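Local coordinates for protein tryptophanyl-tRNA synthetase (Campylobacter jejuni subsp. jejuni, PDB 3TZL) that probably catalyses the ATP-dependent attachment of tryptophan to its cognate tRNA, as a homodimeric class I aminoacyl-tRNA synthetase, at residues 13-18 against 200-205; 226-231 against 260-265; 135-140 against 311-316. All blocks are in the same frame, centred on the assembly; numbering follows the deposited sequence.

Contact 1 (13-18 against 200-205); sequences SGDLHI and TIDIFS. With ADP (adenosine-5'-diphosphate), chain I; PO4 (phosphate ion), chain K.
His17 holds CG in the crowded position between its backbone N and carbonyl carbon (chi1 54°), and chi2 of 74° turns the imidazole so that NE2 faces the nucleotide. His17 belongs to the HIGH motif of class I synthetases, here PSGDLHIGN, and sits at the N-cap of helix 18-30, with ND1 weakly bonded to Gly19 N. In the ring plane NE2 donates to ADP O1B at 3.1 Å and 165°, a nearly straight bond to the beta-phosphate. Thr200 crosses the histidine at about a right angle, its CG2 lying 3.5 Å from His17 CD2. The backbones meet in a single beta bridge, His17 with Asp202, evidenced by two bonds: Ile18 N to Ile201 O at 2.9 Å, almost along the C=O axis, and Ile203 N to Leu16 O at 3.1 Å. Thus the loop 200-205, just past the KMSKS region (192-196), is tied to the HIGH motif. Ile18 and Ile201 lie side by side, pointing the same way, with CD1 of the former 4.0 Å from CB of the latter. Asp15 OD2 lies 4.2 Å from Asp202 OD2, and the donors on Asp202 (Thr200 OG1 to OD1, Gln213 NE2 to OD2) may ease the repulsion between the two carboxylates. Leu16 O carries a second donor, a water at 2.8 Å that in turn accepts from Phe204 N.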
loop_
_atom_site.group_PDB
_atom_site.type_symbol
_atom_site.label_atom_id
_atom_site.label_comp_id
_atom_site.label_asym_id
_atom_site.label_seq_id
_atom_site.Cartn_x
_atom_site.Cartn_y
_atom_site.Cartn_z
ATOM N N SER B 13 7.918 4.787 -21.329
ATOM C CA SER B 13 6.650 5.167 -21.943
ATOM C C SER B 13 6.823 5.293 -23.451
ATOM O O SER B 13 7.894 5.679 -23.932
ATOM C CB SER B 13 6.104 6.469 -21.350
ATOM O OG SER B 13 6.991 7.549 -21.575
ATOM N N GLY B 14 5.771 4.954 -24.192
ATOM C CA GLY B 14 5.819 4.971 -25.641
ATOM C C GLY B 14 6.873 4.031 -26.205
ATOM O O GLY B 14 7.221 3.016 -25.597
ATOM N N ASP B 15 7.396 4.375 -27.375
ATOM C CA ASP B 15 8.412 3.547 -28.010
ATOM C C ASP B 15 9.808 3.999 -27.615
ATOM O O ASP B 15 10.081 5.199 -27.532
ATOM C CB ASP B 15 8.232 3.592 -29.520
ATOM C CG ASP B 15 6.841 3.172 -29.935
ATOM O OD1 ASP B 15 6.357 2.151 -29.393
ATOM O OD2 ASP B 15 6.225 3.873 -30.771
ATOM N N LEU B 16 10.680 3.034 -27.343
ATOM C CA LEU B 16 12.088 3.323 -27.072
ATOM C C LEU B 16 12.828 3.798 -28.333
ATOM O O LEU B 16 12.713 3.183 -29.388
ATOM C CB LEU B 16 12.775 2.087 -26.524
ATOM C CG LEU B 16 12.434 1.708 -25.089
ATOM C CD1 LEU B 16 13.093 0.399 -24.772
ATOM C CD2 LEU B 16 12.890 2.802 -24.120
ATOM N N HIS B 17 13.574 4.893 -28.215
ATOM C CA HIS B 17 14.328 5.420 -29.351
ATOM C C HIS B 17 15.835 5.422 -29.101
ATOM O O HIS B 17 16.287 5.185 -27.985
ATOM C CB HIS B 17 13.818 6.811 -29.766
ATOM C CG HIS B 17 13.785 7.815 -28.654
ATOM N ND1 HIS B 17 14.925 8.395 -28.141
ATOM C CD2 HIS B 17 12.744 8.359 -27.979
ATOM C CE1 HIS B 17 14.589 9.246 -27.185
ATOM N NE2 HIS B 17 13.273 9.240 -27.066
ATOM N N ILE B 18 16.626 5.683 -30.135
ATOM C CA ILE B 18 18.081 5.591 -29.976
ATOM C C ILE B 18 18.642 6.606 -28.979
ATOM O O ILE B 18 19.786 6.490 -28.550
ATOM C CB ILE B 18 18.816 5.665 -31.318
ATOM C CG1 ILE B 18 18.521 6.986 -32.030
ATOM C CG2 ILE B 18 18.417 4.477 -32.203
ATOM C CD1 ILE B 18 19.422 7.211 -33.283
ATOM N N THR B 200 11.942 11.272 -33.339
ATOM C CA THR B 200 12.700 10.123 -32.856
ATOM C C THR B 200 13.112 9.140 -33.952
ATOM O O THR B 200 12.579 9.143 -35.045
ATOM C CB THR B 200 11.932 9.353 -31.739
ATOM O OG1 THR B 200 10.770 8.721 -32.287
ATOM C CG2 THR B 200 11.496 10.301 -30.641
ATOM N N ILE B 201 14.091 8.307 -33.634
ATOM C CA ILE B 201 14.383 7.115 -34.413
ATOM C C ILE B 201 14.251 5.936 -33.457
ATOM O O ILE B 201 15.017 5.814 -32.496
ATOM C CB ILE B 201 15.775 7.166 -35.026
ATOM C CG1 ILE B 201 15.806 8.190 -36.155
ATOM C CG2 ILE B 201 16.175 5.800 -35.574
ATOM C CD1 ILE B 201 17.195 8.481 -36.656
ATOM N N ASP B 202 13.249 5.098 -33.710
ATOM C CA ASP B 202 12.883 4.019 -32.798
ATOM C C ASP B 202 13.710 2.752 -33.026
ATOM O O ASP B 202 14.208 2.498 -34.130
ATOM C CB ASP B 202 11.379 3.715 -32.894
ATOM C CG ASP B 202 10.516 4.939 -32.598
ATOM O OD1 ASP B 202 10.940 5.802 -31.808
ATOM O OD2 ASP B 202 9.412 5.045 -33.169
ATOM N N ILE B 203 13.846 1.969 -31.962
ATOM C CA ILE B 203 14.699 0.792 -31.951
ATOM C C ILE B 203 13.955 -0.442 -32.416
ATOM O O ILE B 203 14.502 -1.269 -33.138
ATOM C CB ILE B 203 15.200 0.516 -30.531
ATOM C CG1 ILE B 203 16.108 1.657 -30.072
ATOM C CG2 ILE B 203 15.921 -0.816 -30.465
ATOM C CD1 ILE B 203 16.594 1.503 -28.651
ATOM N N PHE B 204 12.705 -0.564 -31.987
ATOM C CA PHE B 204 11.936 -1.770 -32.215
ATOM C C PHE B 204 10.765 -1.545 -33.167
ATOM O O PHE B 204 9.665 -2.023 -32.934
ATOM C CB PHE B 204 11.456 -2.348 -30.877
ATOM C CG PHE B 204 12.583 -2.735 -29.961
ATOM C CD1 PHE B 204 13.388 -3.823 -30.258
ATOM C CD2 PHE B 204 12.849 -2.004 -28.817
ATOM C CE1 PHE B 204 14.433 -4.178 -29.425
ATOM C CE2 PHE B 204 13.903 -2.347 -27.990
ATOM C CZ PHE B 204 14.691 -3.441 -28.298
ATOM N N SER B 205 11.018 -0.826 -34.249
ATOM C CA SER B 205 9.992 -0.551 -35.235
ATOM C C SER B 205 10.174 -1.492 -36.409
ATOM O O SER B 205 11.130 -2.261 -36.454
ATOM C CB SER B 205 10.101 0.898 -35.697
ATOM O OG SER B 205 11.425 1.196 -36.118
HETATM P PB ADP I . 11.440 11.682 -24.081
HETATM O O1B ADP I . 11.535 11.217 -25.507
HETATM O O2B ADP I . 10.190 11.220 -23.373
HETATM O O3B ADP I . 11.759 13.145 -23.841
HETATM P PA ADP I . 12.446 10.018 -22.028
HETATM O O1A ADP I . 11.975 8.640 -22.421
HETATM O O2A ADP I . 11.636 10.812 -21.026
HETATM O O3A ADP I . 12.640 10.863 -23.398
HETATM O "O5'" ADP I . 13.960 9.895 -21.476
HETATM C "C5'" ADP I . 14.351 8.813 -20.631
HETATM C "C4'" ADP I . 15.869 8.801 -20.476
HETATM O "O4'" ADP I . 16.511 8.647 -21.745
HETATM C "C3'" ADP I . 16.371 10.098 -19.868
HETATM O "O3'" ADP I . 16.789 9.847 -18.524
HETATM C "C2'" ADP I . 17.547 10.534 -20.720
HETATM O "O2'" ADP I . 18.774 10.364 -20.003
HETATM C "C1'" ADP I . 17.567 9.600 -21.915
HETATM N N9 ADP I . 17.360 10.365 -23.175
HETATM C C8 ADP I . 16.175 10.606 -23.779
HETATM N N7 ADP I . 16.330 11.327 -24.920
HETATM C C5 ADP I . 17.648 11.555 -25.060
HETATM C C6 ADP I . 18.501 12.254 -26.048
HETATM N N6 ADP I . 17.949 12.862 -27.129
HETATM N N1 ADP I . 19.837 12.262 -25.827
HETATM C C2 ADP I . 20.386 11.663 -24.749
HETATM N N3 ADP I . 19.673 11.009 -23.810
HETATM C C4 ADP I . 18.323 10.924 -23.912
HETATM P P PO4 K . 2.174 4.425 -23.263
HETATM O O1 PO4 K . 0.754 4.023 -22.940
HETATM O O2 PO4 K . 2.749 3.393 -24.211
HETATM O O3 PO4 K . 2.167 5.785 -23.925
HETATM O O4 PO4 K . 2.982 4.498 -21.986
HETATM O O HOH W 1 11.219 1.028 -30.230
#

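Contact 2 (226-231 against 260-265); sequences DPKDHE and EGYGHF
Lys228 lies over one face of the Tyr262 ring, and the evidence is a CH-pi contact: CD stands 3.8 Å from the ring centroid, 30° off the normal. CE follows over the same face, displaced toward the rim, so the aliphatic chain rather than the ammonium makes the closest packing on the ring; a cation-pi attraction from NZ is long and at most weak. Phe265 presents its edge instead, with CE2 4.0 Å from Lys228 CG. Bends at chi2 (-64°) and chi4 (-67°) carry the amine past the tyrosine to the turn before the helix. There Lys228 NZ donates to Glu260 O at 3.0 Å, approaching from above the carbonyl plane, and to Asp226 O at 2.5 Å, this time within the plane. Leu224 O and Ala223 O accept as well, so four backbone carbonyls surround the buried ammonium and must share its three N-H groups; their partial charges would be expected to favour the protonated state. In the next shell, Gly261 is the N-cap of helix 262-276, its O accepting from Phe265 N, while Glu260 turns its carboxylate to Arg254 in a salt bridge. The backbones of Tyr255 and Lys228 are hydrogen-bonded, and the Tyr255 ring stacks on Phe265. The contact therefore joins the loop between helices 207-215 and 234-239 to the start of helix 262-276, beside helix 245-257 and away from the substrate sites.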
loop_
_atom_site.group_PDB
_atom_site.type_symbol
_atom_site.label_atom_id
_atom_site.label_comp_id
_atom_site.label_asym_id
_atom_site.label_seq_id
_atom_site.Cartn_x
_atom_site.Cartn_y
_atom_site.Cartn_z
ATOM N N ASP B 226 28.025 17.519 -55.147
ATOM C CA ASP B 226 28.951 18.365 -54.387
ATOM C C ASP B 226 29.313 17.793 -53.014
ATOM O O ASP B 226 28.517 17.067 -52.407
ATOM C CB ASP B 226 28.391 19.777 -54.212
ATOM C CG ASP B 226 28.223 20.516 -55.529
ATOM O OD1 ASP B 226 28.935 20.215 -56.524
ATOM O OD2 ASP B 226 27.361 21.417 -55.554
ATOM N N PRO B 227 30.519 18.126 -52.521
ATOM C CA PRO B 227 30.937 17.760 -51.166
ATOM C C PRO B 227 29.920 18.204 -50.126
ATOM O O PRO B 227 29.351 19.290 -50.240
ATOM C CB PRO B 227 32.244 18.540 -50.990
ATOM C CG PRO B 227 32.793 18.625 -52.361
ATOM C CD PRO B 227 31.595 18.824 -53.249
ATOM N N LYS B 228 29.695 17.352 -49.129
ATOM C CA LYS B 228 28.762 17.643 -48.059
ATOM C C LYS B 228 29.521 18.007 -46.787
ATOM O O LYS B 228 30.622 17.516 -46.537
ATOM C CB LYS B 228 27.851 16.438 -47.804
ATOM C CG LYS B 228 27.228 15.837 -49.062
ATOM C CD LYS B 228 26.291 16.804 -49.750
ATOM C CE LYS B 228 25.517 16.130 -50.872
ATOM N NZ LYS B 228 26.390 15.727 -52.007
ATOM N N ASP B 229 28.924 18.878 -45.984
ATOM C CA ASP B 229 29.523 19.292 -44.728
ATOM C C ASP B 229 29.050 18.383 -43.598
ATOM O O ASP B 229 27.915 18.500 -43.122
ATOM C CB ASP B 229 29.163 20.745 -44.423
ATOM C CG ASP B 229 29.716 21.209 -43.096
ATOM O OD1 ASP B 229 30.783 20.695 -42.693
ATOM O OD2 ASP B 229 29.087 22.080 -42.457
ATOM N N HIS B 230 29.930 17.481 -43.171
ATOM C CA HIS B 230 29.595 16.474 -42.168
ATOM C C HIS B 230 29.429 17.064 -40.767
ATOM O O HIS B 230 28.869 16.427 -39.886
ATOM C CB HIS B 230 30.647 15.356 -42.162
ATOM C CG HIS B 230 32.030 15.831 -41.832
ATOM N ND1 HIS B 230 32.868 16.395 -42.770
ATOM C CD2 HIS B 230 32.718 15.831 -40.666
ATOM C CE1 HIS B 230 34.013 16.720 -42.196
ATOM N NE2 HIS B 230 33.948 16.387 -40.919
ATOM N N GLU B 231 29.905 18.285 -40.577
ATOM C CA GLU B 231 29.870 18.938 -39.277
ATOM C C GLU B 231 28.483 19.484 -38.932
ATOM O O GLU B 231 28.148 19.648 -37.759
ATOM C CB GLU B 231 30.916 20.056 -39.236
ATOM C CG GLU B 231 32.354 19.549 -39.364
ATOM C CD GLU B 231 33.278 20.532 -40.075
ATOM O OE1 GLU B 231 32.777 21.518 -40.657
ATOM O OE2 GLU B 231 34.511 20.314 -40.060
ATOM N N GLU B 260 28.256 11.550 -53.779
ATOM C CA GLU B 260 27.125 10.886 -53.116
ATOM C C GLU B 260 26.184 11.891 -52.453
ATOM O O GLU B 260 26.621 12.767 -51.705
ATOM C CB GLU B 260 27.608 9.874 -52.077
ATOM C CG GLU B 260 28.399 8.713 -52.664
ATOM C CD GLU B 260 28.754 7.663 -51.619
ATOM O OE1 GLU B 260 29.962 7.403 -51.413
ATOM O OE2 GLU B 260 27.820 7.094 -51.011
ATOM N N GLY B 261 24.888 11.751 -52.719
ATOM C CA GLY B 261 23.899 12.680 -52.203
ATOM C C GLY B 261 23.372 12.263 -50.850
ATOM O O GLY B 261 23.648 11.159 -50.390
ATOM N N TYR B 262 22.606 13.147 -50.217
ATOM C CA TYR B 262 22.052 12.884 -48.890
ATOM C C TYR B 262 21.033 11.740 -48.899
ATOM O O TYR B 262 20.855 11.050 -47.895
ATOM C CB TYR B 262 21.386 14.143 -48.329
ATOM C CG TYR B 262 22.337 15.251 -47.934
ATOM C CD1 TYR B 262 23.187 15.099 -46.848
ATOM C CD2 TYR B 262 22.361 16.467 -48.629
ATOM C CE1 TYR B 262 24.041 16.107 -46.462
ATOM C CE2 TYR B 262 23.215 17.489 -48.247
ATOM C CZ TYR B 262 24.054 17.297 -47.157
ATOM O OH TYR B 262 24.918 18.287 -46.752
ATOM N N GLY B 263 20.352 11.566 -50.030
ATOM C CA GLY B 263 19.419 10.475 -50.209
ATOM C C GLY B 263 20.158 9.168 -50.042
ATOM O O GLY B 263 19.702 8.272 -49.333
ATOM N N HIS B 264 21.330 9.072 -50.658
ATOM C CA HIS B 264 22.121 7.873 -50.508
ATOM C C HIS B 264 22.684 7.694 -49.092
ATOM O O HIS B 264 22.730 6.580 -48.583
ATOM C CB HIS B 264 23.242 7.810 -51.534
ATOM C CG HIS B 264 23.949 6.499 -51.537
ATOM N ND1 HIS B 264 25.083 6.266 -50.792
ATOM C CD2 HIS B 264 23.656 5.331 -52.156
ATOM C CE1 HIS B 264 25.476 5.018 -50.975
ATOM N NE2 HIS B 264 24.628 4.430 -51.800
ATOM N N PHE B 265 23.104 8.777 -48.450
ATOM C CA PHE B 265 23.561 8.674 -47.058
ATOM C C PHE B 265 22.442 8.203 -46.116
ATOM O O PHE B 265 22.689 7.452 -45.172
ATOM C CB PHE B 265 24.173 9.997 -46.575
ATOM C CG PHE B 265 25.485 10.324 -47.235
ATOM C CD1 PHE B 265 26.459 9.342 -47.389
ATOM C CD2 PHE B 265 25.738 11.596 -47.726
ATOM C CE1 PHE B 265 27.674 9.628 -48.008
ATOM C CE2 PHE B 265 26.950 11.893 -48.347
ATOM C CZ PHE B 265 27.918 10.911 -48.489
#

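Contact 3 (135-140 against 311-316); sequences ILLFDT and EKMQKI
Lys312 and Leu137 slide past each other in opposite directions, the lysine running toward the loop after helix 122-137 and the leucine toward helix 291-320. Both have CG anti to the backbone N (chi1 176° and -177°). CB of Lys312 lies 3.6 Å from Leu137 O; beyond it, bends at chi2 and chi3 bring the ammonium round to Asp139. The two charged side chains cross obliquely and form a salt bridge: Lys312 NZ meets Asp139 OD2 at 2.8 Å on the syn lone pair of that oxygen, with a weak second bond to Asp139 OD1 at 3.3 Å. Ile170 O accepts from the same ammonium and Thr172 OG1 bonds to Asp139 OD1, so the ion pair is also tied to the 170-172 loop. At its other end Leu137 meets Met313, present as selenomethionine, at about a right angle, Leu137 CD1 touching Met313 SE at 4.0 Å. Asp139 adopts a positive phi (52°) where the chain leaves the helix, its N bonded to Leu136 O. Beyond it the turn is closed by Thr140 OG1 on a lone pair of Ile135 O, at 2.7 Å; Ile135 also lines the tryptophan pocket. The contact thus joins the C-terminal end of helix 122-137 to the long terminal helix 291-320, with helix 87-96 packing against both and Phe138 reaching strand 5-10.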
loop_
_atom_site.group_PDB
_atom_site.type_symbol
_atom_site.label_atom_id
_atom_site.label_comp_id
_atom_site.label_asym_id
_atom_site.label_seq_id
_atom_site.Cartn_x
_atom_site.Cartn_y
_atom_site.Cartn_z
ATOM N N ILE B 135 13.385 1.277 -2.796
ATOM C CA ILE B 135 14.778 1.541 -2.481
ATOM C C ILE B 135 15.251 0.849 -1.190
ATOM O O ILE B 135 16.278 0.162 -1.186
ATOM C CB ILE B 135 15.002 3.052 -2.406
ATOM C CG1 ILE B 135 14.651 3.684 -3.765
ATOM C CG2 ILE B 135 16.427 3.368 -1.980
ATOM C CD1 ILE B 135 14.436 5.169 -3.716
ATOM N N LEU B 136 14.483 1.003 -0.115
ATOM C CA LEU B 136 14.904 0.554 1.220
ATOM C C LEU B 136 14.840 -0.952 1.409
ATOM O O LEU B 136 15.638 -1.517 2.153
ATOM C CB LEU B 136 14.066 1.227 2.318
ATOM C CG LEU B 136 14.112 2.751 2.367
ATOM C CD1 LEU B 136 13.293 3.330 3.522
ATOM C CD2 LEU B 136 15.539 3.230 2.437
ATOM N N LEU B 137 13.858 -1.586 0.782
ATOM C CA LEU B 137 13.689 -3.043 0.861
ATOM C C LEU B 137 14.982 -3.792 0.514
ATOM O O LEU B 137 15.311 -4.787 1.152
ATOM C CB LEU B 137 12.537 -3.506 -0.049
ATOM C CG LEU B 137 12.109 -4.985 -0.092
ATOM C CD1 LEU B 137 11.718 -5.549 1.290
ATOM C CD2 LEU B 137 10.963 -5.158 -1.064
ATOM N N PHE B 138 15.744 -3.269 -0.445
ATOM C CA PHE B 138 16.946 -3.949 -0.950
ATOM C C PHE B 138 18.293 -3.420 -0.469
ATOM O O PHE B 138 19.322 -3.781 -1.022
ATOM C CB PHE B 138 16.896 -3.986 -2.477
ATOM C CG PHE B 138 15.658 -4.641 -2.989
ATOM C CD1 PHE B 138 15.545 -6.019 -2.991
ATOM C CD2 PHE B 138 14.589 -3.889 -3.402
ATOM C CE1 PHE B 138 14.397 -6.631 -3.426
ATOM C CE2 PHE B 138 13.423 -4.498 -3.827
ATOM C CZ PHE B 138 13.326 -5.873 -3.832
ATOM N N ASP B 139 18.278 -2.601 0.582
ATOM C CA ASP B 139 19.486 -1.971 1.099
ATOM C C ASP B 139 20.300 -1.236 0.027
ATOM O O ASP B 139 21.527 -1.281 0.038
ATOM C CB ASP B 139 20.371 -2.971 1.854
ATOM C CG ASP B 139 19.837 -3.284 3.243
ATOM O OD1 ASP B 139 20.006 -2.446 4.158
ATOM O OD2 ASP B 139 19.239 -4.364 3.417
ATOM N N THR B 140 19.593 -0.555 -0.871
ATOM C CA THR B 140 20.204 0.250 -1.917
ATOM C C THR B 140 21.163 1.289 -1.364
ATOM O O THR B 140 20.816 2.035 -0.454
ATOM C CB THR B 140 19.122 1.003 -2.684
ATOM O OG1 THR B 140 18.156 0.071 -3.170
ATOM C CG2 THR B 140 19.740 1.774 -3.853
ATOM N N GLU B 311 14.379 -11.573 3.655
ATOM C CA GLU B 311 15.305 -11.379 4.759
ATOM C C GLU B 311 15.061 -10.021 5.449
ATOM O O GLU B 311 15.079 -9.929 6.674
ATOM C CB GLU B 311 16.744 -11.507 4.265
ATOM C CG GLU B 311 17.112 -12.931 3.855
ATOM C CD GLU B 311 18.476 -13.040 3.181
ATOM O OE1 GLU B 311 18.863 -12.128 2.407
ATOM O OE2 GLU B 311 19.160 -14.055 3.417
ATOM N N LYS B 312 14.806 -8.975 4.667
ATOM C CA LYS B 312 14.554 -7.661 5.250
ATOM C C LYS B 312 13.245 -7.699 6.023
ATOM O O LYS B 312 13.177 -7.234 7.161
ATOM C CB LYS B 312 14.517 -6.558 4.184
ATOM C CG LYS B 312 14.152 -5.171 4.732
ATOM C CD LYS B 312 15.242 -4.686 5.693
ATOM C CE LYS B 312 16.508 -4.299 4.925
ATOM N NZ LYS B 312 17.719 -4.092 5.789
HETATM N N MSE B 313 12.214 -8.276 5.415
HETATM C CA MSE B 313 10.913 -8.362 6.085
HETATM C C MSE B 313 10.926 -9.159 7.392
HETATM O O MSE B 313 10.173 -8.841 8.296
HETATM C CB MSE B 313 9.811 -8.874 5.152
HETATM C CG MSE B 313 9.489 -7.900 3.972
HETATM SE SE MSE B 313 9.283 -5.985 4.459
HETATM C CE MSE B 313 7.562 -6.025 5.378
ATOM N N GLN B 314 11.771 -10.175 7.495
ATOM C CA GLN B 314 11.901 -10.943 8.739
ATOM C C GLN B 314 12.354 -10.022 9.875
ATOM O O GLN B 314 11.882 -10.133 11.011
ATOM C CB GLN B 314 12.895 -12.103 8.569
ATOM C CG GLN B 314 12.318 -13.314 7.842
ATOM C CD GLN B 314 13.378 -14.309 7.333
ATOM O OE1 GLN B 314 14.530 -14.327 7.787
ATOM N NE2 GLN B 314 12.980 -15.132 6.364
ATOM N N LYS B 315 13.269 -9.110 9.556
ATOM C CA LYS B 315 13.729 -8.119 10.519
ATOM C C LYS B 315 12.632 -7.113 10.840
ATOM O O LYS B 315 12.408 -6.774 12.006
ATOM C CB LYS B 315 14.962 -7.389 9.985
ATOM C CG LYS B 315 16.181 -8.283 9.866
ATOM C CD LYS B 315 17.356 -7.493 9.306
ATOM C CE LYS B 315 18.614 -8.344 9.190
ATOM N NZ LYS B 315 19.738 -7.543 8.616
ATOM N N ILE B 316 11.959 -6.626 9.803
ATOM C CA ILE B 316 10.878 -5.675 9.992
ATOM C C ILE B 316 9.750 -6.267 10.836
ATOM O O ILE B 316 9.193 -5.588 11.697
ATOM C CB ILE B 316 10.293 -5.227 8.660
ATOM C CG1 ILE B 316 11.376 -4.537 7.817
ATOM C CG2 ILE B 316 9.064 -4.344 8.889
ATOM C CD1 ILE B 316 11.794 -3.234 8.341
#

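Overall arrangement
The three contacts are strung along an elongated chain, their centres about 26 Å (contacts 1 and 2), about 35 Å (1 and 3) and about 57 Å (2 and 3) apart. Contacts 1 and 2 share one side of the chain's centre, with contact 3 opposite; none touches another. In sequence, contact 1 closes before contact 2 opens, contacts 1 and 3 interleave, and contact 2 is nested within the loop closed by contact 3. Contact 1 borders the ADP site and contact 3 adjoins the tryptophan pocket through Ile135, whereas contact 2 belongs to the distal helical region. Strand 5-10 connects the first and third, leading into segment 13-18 and meeting Phe138.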